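Long-range contacts in paenibacillus xanthan lyase (Paenibacillus, PDB 6F2P), which catalyses the eliminative cleavage of the terminal mannosyl-glucuronosyl linkage in the side chains of the polysaccharide xanthan: residues Val374-Pro378 with Gly464-Val468; Phe487-Glu492 with Ala648-Leu654; Asp491-Gly497 with Gln636-Asn642; Asn655-Phe661 with Ala678-Glu684. All blocks are in the same frame, centred on the assembly; numbering follows the deposited sequence.

Overall arrangement
Contacts 1, 2 and 4 are buried; contact 3 is partly buried, reaching the surface along residues 636-642. Contact 1 stays within the super-sandwich region, and its chemistry is polar: amide and guanidinium groups meet a bulged strand start. Contacts 2 and 3 both join the super-sandwich to the C-terminal β-sandwich. They share Asp491 and Glu492 and one calcium ion, and each pairs a charged metal end with apolar packing. Contact 4 differs from both, being regular antiparallel pairing inside one sheet. The elements interlock: strand 481-488 of contact 2 lies between strands 466-474 (contact 1) and 493-501 (contact 3), and strand 646-651 between 637-642 (contact 3) and 656-661 (contact 4).

Contact 1. Residues Val374-Pro378 with Gly464-Val468; sequences VQLRP and GQYGV
Arg377 lays one face of its guanidinium against Tyr466 CE1, which lies 3.8 Å from Arg377 NH1. It gets there from the end of extended strand 374-377 by an m,m,m course with chi4 near 173°, and its NH1 also donates to Gln465 OE1 at 2.9 Å, close to the guanidinium plane. A water completes the cluster, accepting from Arg377 NH2 (2.9 Å), donating to Gln465 OE1 (2.9 Å) and bonding to Tyr466 OH (3.0 Å). Two residues earlier, Gln375 (t, p, chi3 -67°) sends its amide to the backbone, NE2 to Gln465 O at 3.0 Å. The main chains stay apart: the closest CA pair, Gln375 and Gln465, is separated by 7.7 Å, so long polar side chains span the gap. Gly464 has positive phi (59/21), Gln465 lies at -135/-27 with rotamer m,t, and strand 466-468 then runs extended. Arg377 NE is held by Asp490 O, which ties this site to the calcium-binding loop. Strand 372-377 belongs to a four-stranded sheet and strand 466-474 to the large sheet of the super-sandwich; Gln465 and Tyr466, both facing Ile462, form a classic beta bulge.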
# COMPACT_ATOMS: atom_id res chain seq x y z
N VAL A 374 -10.07 0.81 -3.92
CA VAL A 374 -11.31 1.04 -4.65
C VAL A 374 -11.82 -0.25 -5.29
O VAL A 374 -11.07 -0.97 -5.96
CB VAL A 374 -11.15 2.11 -5.74
CG1 VAL A 374 -12.43 2.25 -6.54
CG2 VAL A 374 -10.78 3.44 -5.12
N GLN A 375 -13.10 -0.54 -5.05
CA GLN A 375 -13.77 -1.64 -5.71
C GLN A 375 -14.86 -1.09 -6.62
O GLN A 375 -15.80 -0.43 -6.17
CB GLN A 375 -14.36 -2.61 -4.69
CG GLN A 375 -15.24 -3.69 -5.29
CD GLN A 375 -14.48 -4.66 -6.18
OE1 GLN A 375 -13.96 -4.30 -7.24
NE2 GLN A 375 -14.39 -5.91 -5.73
N LEU A 376 -14.72 -1.35 -7.91
CA LEU A 376 -15.72 -0.93 -8.88
C LEU A 376 -16.35 -2.17 -9.52
O LEU A 376 -15.67 -2.95 -10.19
CB LEU A 376 -15.09 -0.02 -9.94
CG LEU A 376 -14.36 1.23 -9.45
CD1 LEU A 376 -13.63 1.90 -10.61
CD2 LEU A 376 -15.30 2.21 -8.78
N ARG A 377 -17.64 -2.34 -9.28
CA ARG A 377 -18.41 -3.46 -9.78
C ARG A 377 -19.58 -2.92 -10.57
O ARG A 377 -19.90 -1.74 -10.48
CB ARG A 377 -18.93 -4.30 -8.62
CG ARG A 377 -17.85 -4.90 -7.75
CD ARG A 377 -16.92 -5.75 -8.57
NE ARG A 377 -17.64 -6.76 -9.33
CZ ARG A 377 -17.09 -7.56 -10.23
NH1 ARG A 377 -15.79 -7.45 -10.50
NH2 ARG A 377 -17.82 -8.45 -10.88
N PRO A 378 -20.22 -3.78 -11.38
CA PRO A 378 -21.45 -3.30 -12.02
C PRO A 378 -22.53 -2.98 -10.99
O PRO A 378 -22.96 -3.86 -10.25
CB PRO A 378 -21.86 -4.49 -12.90
CG PRO A 378 -21.11 -5.67 -12.36
CD PRO A 378 -19.83 -5.13 -11.83
N GLY A 464 -7.76 -8.76 -11.10
CA GLY A 464 -8.03 -7.34 -11.24
C GLY A 464 -9.47 -6.96 -10.93
O GLY A 464 -9.92 -5.90 -11.35
N GLN A 465 -10.18 -7.82 -10.18
CA GLN A 465 -11.61 -7.65 -9.93
C GLN A 465 -12.02 -7.87 -8.46
O GLN A 465 -13.02 -7.33 -7.99
CB GLN A 465 -12.42 -8.62 -10.79
CG GLN A 465 -12.32 -8.37 -12.28
CD GLN A 465 -13.41 -9.09 -13.03
OE1 GLN A 465 -14.60 -8.89 -12.76
NE2 GLN A 465 -13.01 -9.97 -13.95
N TYR A 466 -11.26 -8.68 -7.75
CA TYR A 466 -11.64 -9.05 -6.39
C TYR A 466 -10.48 -8.69 -5.47
O TYR A 466 -9.32 -8.80 -5.84
CB TYR A 466 -11.99 -10.55 -6.31
CG TYR A 466 -12.91 -10.98 -7.43
CD1 TYR A 466 -14.09 -10.29 -7.68
CD2 TYR A 466 -12.58 -12.06 -8.26
CE1 TYR A 466 -14.93 -10.67 -8.72
CE2 TYR A 466 -13.43 -12.45 -9.30
CZ TYR A 466 -14.60 -11.75 -9.52
OH TYR A 466 -15.44 -12.11 -10.56
N GLY A 467 -10.80 -8.24 -4.26
CA GLY A 467 -9.75 -7.77 -3.38
C GLY A 467 -10.10 -7.98 -1.93
O GLY A 467 -11.25 -8.24 -1.57
N VAL A 468 -9.07 -7.87 -1.10
CA VAL A 468 -9.21 -7.97 0.34
C VAL A 468 -8.28 -6.92 0.94
O VAL A 468 -7.12 -6.79 0.52
CB VAL A 468 -8.85 -9.39 0.84
CG1 VAL A 468 -7.54 -9.85 0.23
CG2 VAL A 468 -8.76 -9.42 2.36
O HOH W 1 -16.90 -10.59 -12.65

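Contact 2. Residues Phe487-Glu492 with Ala648-Leu654; sequences FMFDDE and AVKETQL. With CA (calcium ion), chain B.
A calcium site joins these segments. The turn after strand 487-488 gives Asp490 OD1 (2.5 Å from the calcium), Asp491 OD1 (2.4 Å) and both Glu492 oxygens, OE1 and OE2 (2.5 Å each); Glu651 OE1 binds from the other segment at 2.2 Å, and Gln636 completes the shell. Asp490 and Asp491 are both p in chi1; Glu492 is p with chi2 near -92°. Phe489 (-111/-141) opens the turn, which Phe489 N to Glu492 O (3.0 Å) closes. Glu492 OE2 also bonds to Tyr631. Strand 648-651 is extended; residues 652-654 then curl with helical angles, so that Leu654 N donates to Glu651 OE2 at 2.5 Å. Closest CA pairs are Phe487-Val649 (7.0 Å) and Phe489-Glu651 (7.3 Å), sheet-packing rather than pairing distances. Both phenylalanines are m and point across. Val649 CG2 makes a CH-pi contact 3.6 Å from the Phe487 ring centroid, while its CG1 meets the Phe489 edge at CE2 (3.7 Å). Glu651 CB lies 3.7 Å from the Phe489 centroid, and Leu654 CD1 is 4.0 Å from Phe489 CB. Apolar faces meeting behind a carboxylate-rich metal site characterise this join between super-sandwich and C-terminal β-sandwich.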
# COMPACT_ATOMS: atom_id res chain seq x y z
N PHE A 487 -13.65 -7.50 2.43
CA PHE A 487 -13.55 -8.56 1.44
C PHE A 487 -14.51 -8.24 0.32
O PHE A 487 -15.73 -8.30 0.49
CB PHE A 487 -13.87 -9.92 2.06
CG PHE A 487 -13.00 -10.25 3.25
CD1 PHE A 487 -13.27 -9.70 4.50
CD2 PHE A 487 -11.91 -11.11 3.12
CE1 PHE A 487 -12.47 -9.98 5.59
CE2 PHE A 487 -11.10 -11.41 4.21
CZ PHE A 487 -11.38 -10.84 5.44
N MET A 488 -13.96 -7.87 -0.82
CA MET A 488 -14.74 -7.24 -1.87
C MET A 488 -14.82 -8.14 -3.09
O MET A 488 -13.83 -8.36 -3.76
CB MET A 488 -14.10 -5.89 -2.20
CG MET A 488 -14.14 -4.92 -1.03
SD MET A 488 -12.76 -3.78 -0.87
CE MET A 488 -11.49 -4.82 -0.14
N PHE A 489 -16.01 -8.68 -3.35
CA PHE A 489 -16.18 -9.69 -4.40
C PHE A 489 -16.96 -9.17 -5.60
O PHE A 489 -16.78 -8.02 -6.00
CB PHE A 489 -16.80 -10.97 -3.84
CG PHE A 489 -15.98 -11.61 -2.74
CD1 PHE A 489 -14.73 -12.13 -3.01
CD2 PHE A 489 -16.46 -11.66 -1.45
CE1 PHE A 489 -13.97 -12.72 -2.00
CE2 PHE A 489 -15.72 -12.25 -0.43
CZ PHE A 489 -14.47 -12.78 -0.71
N ASP A 490 -17.82 -9.99 -6.18
CA ASP A 490 -18.53 -9.56 -7.39
C ASP A 490 -19.72 -8.64 -7.11
O ASP A 490 -19.97 -7.70 -7.86
CB ASP A 490 -18.93 -10.74 -8.28
CG ASP A 490 -19.74 -11.77 -7.54
OD1 ASP A 490 -19.60 -11.84 -6.31
OD2 ASP A 490 -20.51 -12.53 -8.18
N ASP A 491 -20.46 -8.89 -6.03
CA ASP A 491 -21.65 -8.10 -5.74
C ASP A 491 -21.88 -7.98 -4.24
O ASP A 491 -22.97 -7.64 -3.81
CB ASP A 491 -22.89 -8.70 -6.42
CG ASP A 491 -23.16 -10.15 -6.01
OD1 ASP A 491 -22.36 -10.72 -5.24
OD2 ASP A 491 -24.15 -10.72 -6.50
N GLU A 492 -20.85 -8.28 -3.45
CA GLU A 492 -20.95 -8.09 -2.01
C GLU A 492 -19.64 -7.60 -1.45
O GLU A 492 -18.57 -7.82 -2.03
CB GLU A 492 -21.34 -9.40 -1.30
CG GLU A 492 -20.32 -10.52 -1.43
CD GLU A 492 -20.60 -11.42 -2.63
OE1 GLU A 492 -20.05 -11.15 -3.71
OE2 GLU A 492 -21.37 -12.41 -2.49
N ALA A 648 -10.76 -14.38 7.57
CA ALA A 648 -10.83 -14.99 6.25
C ALA A 648 -12.27 -15.21 5.79
O ALA A 648 -13.14 -15.61 6.58
CB ALA A 648 -10.05 -16.30 6.24
N VAL A 649 -12.50 -14.93 4.51
CA VAL A 649 -13.80 -15.08 3.89
C VAL A 649 -13.64 -15.74 2.52
O VAL A 649 -12.73 -15.41 1.76
CB VAL A 649 -14.49 -13.71 3.73
CG1 VAL A 649 -15.82 -13.84 2.96
CG2 VAL A 649 -14.70 -13.07 5.08
N LYS A 650 -14.53 -16.68 2.22
CA LYS A 650 -14.57 -17.33 0.92
C LYS A 650 -15.91 -17.05 0.25
O LYS A 650 -16.96 -17.24 0.85
CB LYS A 650 -14.33 -18.84 1.06
CG LYS A 650 -14.63 -19.65 -0.22
CD LYS A 650 -13.95 -21.01 -0.20
CE LYS A 650 -14.09 -21.73 -1.55
NZ LYS A 650 -13.25 -22.98 -1.65
N GLU A 651 -15.87 -16.58 -0.99
CA GLU A 651 -17.09 -16.46 -1.79
C GLU A 651 -17.23 -17.77 -2.55
O GLU A 651 -16.43 -18.06 -3.43
CB GLU A 651 -16.96 -15.29 -2.76
CG GLU A 651 -18.28 -14.59 -3.08
CD GLU A 651 -19.03 -15.23 -4.25
OE1 GLU A 651 -20.11 -14.70 -4.59
OE2 GLU A 651 -18.55 -16.24 -4.82
N THR A 652 -18.24 -18.55 -2.20
CA THR A 652 -18.35 -19.93 -2.69
C THR A 652 -18.83 -20.08 -4.13
O THR A 652 -18.73 -21.16 -4.70
CB THR A 652 -19.23 -20.79 -1.77
OG1 THR A 652 -20.56 -20.25 -1.74
CG2 THR A 652 -18.64 -20.83 -0.36
N GLN A 653 -19.37 -19.01 -4.71
CA GLN A 653 -19.74 -19.03 -6.11
C GLN A 653 -18.49 -18.83 -6.95
O GLN A 653 -18.26 -19.55 -7.92
CB GLN A 653 -20.72 -17.90 -6.43
CG GLN A 653 -21.98 -17.92 -5.60
CD GLN A 653 -23.10 -18.67 -6.28
OE1 GLN A 653 -24.09 -18.07 -6.71
NE2 GLN A 653 -22.96 -20.00 -6.38
N LEU A 654 -17.69 -17.84 -6.58
CA LEU A 654 -16.49 -17.48 -7.33
C LEU A 654 -15.32 -18.40 -7.01
O LEU A 654 -14.33 -18.45 -7.74
CB LEU A 654 -16.09 -16.04 -7.00
CG LEU A 654 -17.02 -14.91 -7.42
CD1 LEU A 654 -16.48 -13.59 -6.90
CD2 LEU A 654 -17.12 -14.88 -8.92
CA CA B . -21.39 -12.90 -4.94

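Contact 3. Residues Asp491-Gly497 with Gln636-Asn642; sequences DEIVALG and QISILEN. With CA (calcium ion), chain B.
Glu492 and Gln636 reach for one calcium ion from facing strand starts. Glu492, p with chi2 near -92° and chi3 near 92°, chelates it through OE1 and OE2 (2.5 Å each), while Gln636, m,t with chi3 near 4°, brings OE1 to 2.3 Å. Asp491 (p) adds OD1 at 2.4 Å from the calcium; Asp490 and Glu651 complete the site. Asp491 N donates to Glu492 OE1 (3.3 Å), and Glu492 OE2 is also bonded to Tyr631. Beyond the metal, strands 493-497 and 637-642 run in the same sense, 28° between axes and 8.3 Å at closest approach, with side chains filling the space. Val494 (t) meets Ile637 (p, chi2 104°) through CG2 to CG2 at 3.9 Å. Leu496 (m,t) sets CD2 3.6 Å from CD1 of Ile639 (m,t). A classic bulge at Leu640 and Glu641, facing Ala648, precedes Asn642, whose t side chain (chi2 26°) donates from ND2 to Gly497 O at 3.2 Å; its OD1 bonds to Gln647. Across the sheets, strand 493-501 sits between 481-488 and 613-621 in the super-sandwich, whereas 637-642 is an outermost strand beside 646-651, whose Val649 packs on Val494 and Leu496.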
# COMPACT_ATOMS: atom_id res chain seq x y z
N ASP A 491 -20.46 -8.89 -6.03
CA ASP A 491 -21.65 -8.10 -5.74
C ASP A 491 -21.88 -7.98 -4.24
O ASP A 491 -22.97 -7.64 -3.81
CB ASP A 491 -22.89 -8.70 -6.42
CG ASP A 491 -23.16 -10.15 -6.01
OD1 ASP A 491 -22.36 -10.72 -5.24
OD2 ASP A 491 -24.15 -10.72 -6.50
N GLU A 492 -20.85 -8.28 -3.45
CA GLU A 492 -20.95 -8.09 -2.01
C GLU A 492 -19.64 -7.60 -1.45
O GLU A 492 -18.57 -7.82 -2.03
CB GLU A 492 -21.34 -9.40 -1.30
CG GLU A 492 -20.32 -10.52 -1.43
CD GLU A 492 -20.60 -11.42 -2.63
OE1 GLU A 492 -20.05 -11.15 -3.71
OE2 GLU A 492 -21.37 -12.41 -2.49
N ILE A 493 -19.72 -6.91 -0.31
CA ILE A 493 -18.55 -6.58 0.49
C ILE A 493 -18.72 -7.16 1.88
O ILE A 493 -19.71 -6.89 2.56
CB ILE A 493 -18.35 -5.07 0.62
CG1 ILE A 493 -18.11 -4.45 -0.75
CG2 ILE A 493 -17.18 -4.78 1.54
CD1 ILE A 493 -19.20 -3.52 -1.18
N VAL A 494 -17.77 -7.97 2.32
CA VAL A 494 -17.83 -8.49 3.68
C VAL A 494 -16.89 -7.67 4.55
O VAL A 494 -15.73 -7.44 4.19
CB VAL A 494 -17.44 -9.98 3.75
CG1 VAL A 494 -17.53 -10.47 5.19
CG2 VAL A 494 -18.34 -10.81 2.83
N ALA A 495 -17.41 -7.21 5.69
CA ALA A 495 -16.61 -6.45 6.65
C ALA A 495 -16.50 -7.23 7.95
O ALA A 495 -17.52 -7.64 8.53
CB ALA A 495 -17.24 -5.08 6.89
N LEU A 496 -15.27 -7.44 8.41
CA LEU A 496 -15.03 -8.17 9.64
C LEU A 496 -14.20 -7.36 10.61
O LEU A 496 -13.29 -6.63 10.21
CB LEU A 496 -14.28 -9.47 9.36
CG LEU A 496 -14.91 -10.52 8.45
CD1 LEU A 496 -14.07 -11.78 8.50
CD2 LEU A 496 -16.35 -10.81 8.85
N GLY A 497 -14.50 -7.50 11.89
CA GLY A 497 -13.70 -6.88 12.92
C GLY A 497 -13.52 -7.82 14.09
O GLY A 497 -14.42 -8.60 14.41
N GLN A 636 -23.69 -16.38 -0.26
CA GLN A 636 -22.66 -16.76 -1.21
C GLN A 636 -21.26 -16.59 -0.60
O GLN A 636 -20.26 -16.79 -1.29
CB GLN A 636 -22.77 -15.92 -2.48
CG GLN A 636 -24.18 -15.78 -3.03
CD GLN A 636 -24.26 -14.71 -4.09
OE1 GLN A 636 -23.25 -14.12 -4.47
NE2 GLN A 636 -25.46 -14.43 -4.58
N ILE A 637 -21.19 -16.23 0.68
CA ILE A 637 -19.90 -16.14 1.37
C ILE A 637 -19.85 -17.01 2.63
O ILE A 637 -20.88 -17.28 3.24
CB ILE A 637 -19.54 -14.68 1.76
CG1 ILE A 637 -20.59 -14.10 2.72
CG2 ILE A 637 -19.38 -13.80 0.52
CD1 ILE A 637 -20.14 -14.05 4.16
N SER A 638 -18.65 -17.44 3.01
CA SER A 638 -18.47 -18.18 4.24
C SER A 638 -17.30 -17.64 5.03
O SER A 638 -16.18 -17.60 4.54
CB SER A 638 -18.29 -19.67 3.96
OG SER A 638 -19.47 -20.18 3.38
N ILE A 639 -17.56 -17.21 6.25
CA ILE A 639 -16.50 -16.66 7.07
C ILE A 639 -15.75 -17.83 7.68
O ILE A 639 -16.31 -18.60 8.46
CB ILE A 639 -17.06 -15.69 8.12
CG1 ILE A 639 -17.66 -14.47 7.41
CG2 ILE A 639 -15.99 -15.25 9.09
CD1 ILE A 639 -18.54 -13.61 8.28
N LEU A 640 -14.49 -17.98 7.28
CA LEU A 640 -13.68 -19.12 7.69
C LEU A 640 -13.15 -18.90 9.09
O LEU A 640 -13.00 -19.85 9.86
CB LEU A 640 -12.52 -19.33 6.72
CG LEU A 640 -12.93 -19.48 5.25
CD1 LEU A 640 -11.73 -19.72 4.37
CD2 LEU A 640 -13.96 -20.59 5.08
N GLU A 641 -12.86 -17.64 9.40
CA GLU A 641 -12.34 -17.25 10.70
C GLU A 641 -12.47 -15.76 10.84
O GLU A 641 -12.36 -15.03 9.86
CB GLU A 641 -10.86 -17.63 10.84
CG GLU A 641 -10.24 -17.28 12.20
CD GLU A 641 -8.85 -17.85 12.36
OE1 GLU A 641 -8.19 -17.56 13.39
OE2 GLU A 641 -8.40 -18.59 11.46
N ASN A 642 -12.72 -15.31 12.06
CA ASN A 642 -12.69 -13.89 12.38
C ASN A 642 -12.12 -13.70 13.78
O ASN A 642 -12.87 -13.58 14.76
CB ASN A 642 -14.09 -13.30 12.25
CG ASN A 642 -14.14 -11.85 12.65
OD1 ASN A 642 -13.14 -11.13 12.56
ND2 ASN A 642 -15.30 -11.40 13.10
CA CA B . -21.39 -12.90 -4.94

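Contact 4. Residues Asn655-Phe661 with Ala678-Glu684; sequences NVTGINF and ASVMTKE
Gly658 leaves a hollow in its strand, and the t,t,m side chain of Met681 fills it: CE rests 3.9 Å from Gly658 CA, leaving little room for a beta carbon there. Beside it, Val656 (t) presses CG1 against Met681 SD (3.9 Å) and CG2 against Lys683 CD (3.7 Å). Further along this face, Ser679 OG donates to Asn660 OD1 (2.9 Å), and Asn660 ND2 reaches Ser485. Strands 656-661 and 678-684 are antiparallel neighbours, 167° between axes and 4.6 Å apart, in the C-terminal β-sandwich. Thr657-Thr682, Ile659-Val680 and Phe661-Ala678 are hydrogen-bonded pairs; Val656-Lys683, Gly658-Met681 and Asn660-Ser679 are non-hydrogen-bonded. The bonds include Thr682 N to Thr657 O (2.8 Å), Ile659 N to Val680 O (2.7 Å) and Phe661 N to Ala678 O (2.8 Å). Asn655 (50/43) and Val656 form a G1 bulge facing Glu651; Glu684 N donates to Asn655 O at 3.1 Å. A water bonds to Asn655 O (2.6 Å), Thr657 OG1 (3.0 Å) and Thr682 OG1 (2.8 Å). On the face of Ile659 and Phe661, Val680 CG2 nestles at the Phe661 ring edge, 3.9 Å from CE2, and Val672 packs against Ile659, Phe661 and Thr682. Met681, on the reverse face, fits against Thr460, Ile462 and Val468 of the super-sandwich.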
# COMPACT_ATOMS: atom_id res chain seq x y z
N ASN A 655 -15.45 -19.13 -5.91
CA ASN A 655 -14.33 -19.85 -5.33
C ASN A 655 -13.10 -18.95 -5.16
O ASN A 655 -11.96 -19.34 -5.46
CB ASN A 655 -14.03 -21.12 -6.13
CG ASN A 655 -15.18 -22.09 -6.10
OD1 ASN A 655 -15.64 -22.50 -5.03
ND2 ASN A 655 -15.70 -22.45 -7.28
N VAL A 656 -13.36 -17.73 -4.70
CA VAL A 656 -12.31 -16.78 -4.35
C VAL A 656 -12.26 -16.65 -2.84
O VAL A 656 -13.29 -16.46 -2.19
CB VAL A 656 -12.59 -15.40 -4.95
CG1 VAL A 656 -11.66 -14.35 -4.34
CG2 VAL A 656 -12.45 -15.44 -6.46
N THR A 657 -11.06 -16.78 -2.27
CA THR A 657 -10.90 -16.66 -0.83
C THR A 657 -9.95 -15.51 -0.53
O THR A 657 -8.94 -15.35 -1.19
CB THR A 657 -10.32 -17.95 -0.21
OG1 THR A 657 -11.05 -19.09 -0.68
CG2 THR A 657 -10.37 -17.89 1.29
N GLY A 658 -10.30 -14.69 0.46
CA GLY A 658 -9.42 -13.64 0.93
C GLY A 658 -9.04 -13.89 2.37
O GLY A 658 -9.88 -14.29 3.19
N ILE A 659 -7.76 -13.68 2.70
CA ILE A 659 -7.29 -13.88 4.07
C ILE A 659 -6.33 -12.80 4.52
O ILE A 659 -5.37 -12.49 3.82
CB ILE A 659 -6.53 -15.20 4.21
CG1 ILE A 659 -7.32 -16.37 3.61
CG2 ILE A 659 -6.17 -15.43 5.68
CD1 ILE A 659 -6.56 -17.68 3.62
N ASN A 660 -6.57 -12.23 5.70
CA ASN A 660 -5.58 -11.37 6.34
C ASN A 660 -4.92 -12.08 7.53
O ASN A 660 -5.60 -12.55 8.44
CB ASN A 660 -6.21 -10.05 6.79
CG ASN A 660 -6.61 -9.16 5.61
OD1 ASN A 660 -6.02 -9.22 4.53
ND2 ASN A 660 -7.62 -8.31 5.84
N PHE A 661 -3.59 -12.16 7.50
CA PHE A 661 -2.80 -12.74 8.59
C PHE A 661 -2.18 -11.64 9.45
O PHE A 661 -1.41 -10.81 8.94
CB PHE A 661 -1.68 -13.61 8.02
CG PHE A 661 -2.15 -14.89 7.38
CD1 PHE A 661 -2.39 -16.01 8.15
CD2 PHE A 661 -2.32 -14.97 6.01
CE1 PHE A 661 -2.81 -17.20 7.57
CE2 PHE A 661 -2.74 -16.16 5.42
CZ PHE A 661 -2.98 -17.27 6.21
N ALA A 678 0.47 -10.89 6.42
CA ALA A 678 0.27 -10.94 4.98
C ALA A 678 -1.18 -10.74 4.62
O ALA A 678 -2.07 -11.06 5.40
CB ALA A 678 0.74 -12.27 4.45
N SER A 679 -1.43 -10.22 3.43
CA SER A 679 -2.77 -10.25 2.88
C SER A 679 -2.73 -11.21 1.70
O SER A 679 -1.85 -11.13 0.85
CB SER A 679 -3.19 -8.86 2.44
OG SER A 679 -4.54 -8.86 2.03
N VAL A 680 -3.66 -12.16 1.67
CA VAL A 680 -3.61 -13.24 0.69
C VAL A 680 -4.97 -13.45 0.04
O VAL A 680 -5.99 -13.35 0.71
CB VAL A 680 -3.17 -14.54 1.36
CG1 VAL A 680 -3.10 -15.69 0.36
CG2 VAL A 680 -1.83 -14.34 2.05
N MET A 681 -4.98 -13.70 -1.27
CA MET A 681 -6.22 -14.03 -1.96
C MET A 681 -6.01 -15.21 -2.91
O MET A 681 -5.01 -15.26 -3.62
CB MET A 681 -6.78 -12.80 -2.69
CG MET A 681 -8.08 -13.05 -3.43
SD MET A 681 -9.05 -11.55 -3.74
CE MET A 681 -9.76 -11.31 -2.12
N THR A 682 -6.94 -16.16 -2.90
CA THR A 682 -6.85 -17.34 -3.76
C THR A 682 -8.02 -17.43 -4.74
O THR A 682 -9.14 -17.05 -4.42
CB THR A 682 -6.79 -18.65 -2.94
OG1 THR A 682 -8.04 -18.87 -2.27
CG2 THR A 682 -5.65 -18.61 -1.90
N LYS A 683 -7.74 -17.92 -5.94
CA LYS A 683 -8.78 -18.24 -6.91
C LYS A 683 -8.59 -19.69 -7.39
O LYS A 683 -7.54 -20.05 -7.93
CB LYS A 683 -8.73 -17.28 -8.10
CG LYS A 683 -9.52 -17.72 -9.32
CD LYS A 683 -11.02 -17.56 -9.13
CE LYS A 683 -11.81 -18.38 -10.17
NZ LYS A 683 -13.17 -17.82 -10.44
N GLU A 684 -9.61 -20.51 -7.18
CA GLU A 684 -9.57 -21.91 -7.60
C GLU A 684 -10.53 -22.20 -8.76
O GLU A 684 -11.66 -21.70 -8.80
CB GLU A 684 -9.88 -22.84 -6.44
CG GLU A 684 -9.96 -24.31 -6.84
CD GLU A 684 -9.97 -25.27 -5.67
OE1 GLU A 684 -10.13 -24.81 -4.51
OE2 GLU A 684 -9.83 -26.48 -5.91
O HOH W 2 -10.41 -19.77 -3.48